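Local coordinates for probable branched-chain amino acid ABC transporter, amino acid binding protein (Thermus thermophilus, PDB 3LKB) that probably serves as the amino acid-binding component of a branched-chain amino acid ABC transporter, here holding a bound valine, at residues G290-A293 and A294-V298. The protein carries 2 engineered substitutions. Sequence-based numbering, arbitrary orientation.
Engineered in segment 290-293: Ala293 (natural residue Val). Engineered in segment 294-298: Ala295 (natural residue Ser).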
loop_
_atom_site.group_PDB
_atom_site.type_symbol
_atom_site.label_atom_id
_atom_site.label_comp_id
_atom_site.label_asym_id
_atom_site.label_seq_id
_atom_site.Cartn_x
_atom_site.Cartn_y
_atom_site.Cartn_z
ATOM N N GLY A 290 -5.281 8.941 -11.848
ATOM C CA GLY A 290 -3.861 9.010 -12.245
ATOM C C GLY A 290 -3.612 8.983 -13.745
ATOM O O GLY A 290 -2.709 9.648 -14.257
ATOM N N MET A 291 -4.417 8.217 -14.456
ATOM C CA MET A 291 -4.214 8.085 -15.890
ATOM C C MET A 291 -4.584 9.424 -16.552
ATOM O O MET A 291 -3.920 9.883 -17.496
ATOM C CB MET A 291 -5.020 6.902 -16.464
ATOM C CG MET A 291 -4.600 6.551 -17.877
ATOM S SD MET A 291 -5.143 4.918 -18.457
ATOM C CE MET A 291 -4.057 4.051 -17.331
ATOM N N LEU A 292 -5.628 10.071 -16.052
ATOM C CA LEU A 292 -5.963 11.377 -16.623
ATOM C C LEU A 292 -4.800 12.373 -16.366
ATOM O O LEU A 292 -4.371 13.058 -17.275
ATOM C CB LEU A 292 -7.315 11.889 -16.072
ATOM C CG LEU A 292 -7.672 13.338 -16.402
ATOM C CD1 LEU A 292 -7.881 13.462 -17.924
ATOM C CD2 LEU A 292 -8.900 13.906 -15.610
ATOM N N ALA A 293 -4.267 12.423 -15.152
ATOM C CA ALA A 293 -3.202 13.349 -14.838
ATOM C C ALA A 293 -1.989 13.066 -15.727
ATOM O O ALA A 293 -1.431 14.008 -16.303
ATOM C CB ALA A 293 -2.812 13.227 -13.402
ATOM N N ALA A 294 -1.552 11.804 -15.823
ATOM C CA ALA A 294 -0.404 11.493 -16.674
ATOM C C ALA A 294 -0.726 11.792 -18.151
ATOM O O ALA A 294 0.126 12.307 -18.890
ATOM C CB ALA A 294 -0.020 10.049 -16.532
ATOM N N ALA A 295 -1.945 11.454 -18.574
ATOM C CA ALA A 295 -2.385 11.746 -19.949
ATOM C C ALA A 295 -2.346 13.241 -20.263
ATOM O O ALA A 295 -1.892 13.624 -21.334
ATOM C CB ALA A 295 -3.787 11.183 -20.211
ATOM N N ILE A 296 -2.786 14.085 -19.325
ATOM C CA ILE A 296 -2.731 15.525 -19.533
ATOM C C ILE A 296 -1.273 15.967 -19.757
ATOM O O ILE A 296 -0.981 16.644 -20.771
ATOM C CB ILE A 296 -3.426 16.329 -18.425
ATOM C CG1 ILE A 296 -4.905 15.954 -18.375
ATOM C CG2 ILE A 296 -3.251 17.879 -18.664
ATOM C CD1 ILE A 296 -5.761 16.680 -17.319
ATOM N N ALA A 297 -0.377 15.519 -18.862
ATOM C CA ALA A 297 1.069 15.815 -18.908
ATOM C C ALA A 297 1.650 15.338 -20.206
ATOM O O ALA A 297 2.284 16.094 -20.911
ATOM C CB ALA A 297 1.802 15.163 -17.747
ATOM N N VAL A 298 1.428 14.078 -20.535
ATOM C CA VAL A 298 1.947 13.583 -21.765
ATOM C C VAL A 298 1.325 14.352 -22.957
ATOM O O VAL A 298 2.015 14.692 -23.929
ATOM C CB VAL A 298 1.781 12.060 -21.898
ATOM C CG1 VAL A 298 2.145 11.607 -23.347
ATOM C CG2 VAL A 298 2.628 11.371 -20.839
#
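Leu292 swings CG anti to its own backbone nitrogen (chi1 170°), while Ile296, one turn on in helix 285-308, holds CG1 beside its backbone nitrogen and anti to the carbonyl carbon (chi1 -61°). These settings bring the leucine branch CD1 against the end of the isoleucine chain, with CD1 of Leu292 3.9 Å from CD1 of Ile296, and the two side chains pass each other at a slant. The same isoleucine rotamer sets CG1 beside the Leu292 carbonyl, 3.1 Å from its O, the atom that also accepts the Ile296 N-H, at 2.8 Å from N to O and nearly in line with the carbonyl bond. The neighbouring N-H groups likewise bond to the carbonyl four residues earlier, among them Ala295 N to Met291 O (2.7 Å) and Ala297 N to Ala293 O (3.2 Å). Leu292 and Ile296 also touch Pro122 of strand 121-123 and Ile343 of a loop, joining helix 285-308 to these parts of the periplasmic-binding-protein fold. Around the helix, Met291, Ala294 and the engineered Ala295 meet Tyr34 of helix 21-41, and the engineered Ala293 meets Tyr27. An alanine at Ile296 would probably open a gap beside Leu292 CD1 and cost Pro122 and Ile343 an apolar contact. The chemistry is thus divided: main-chain hydrogen bonds hold the buried turn, and apolar side chains add dispersion contacts with each other and their surroundings.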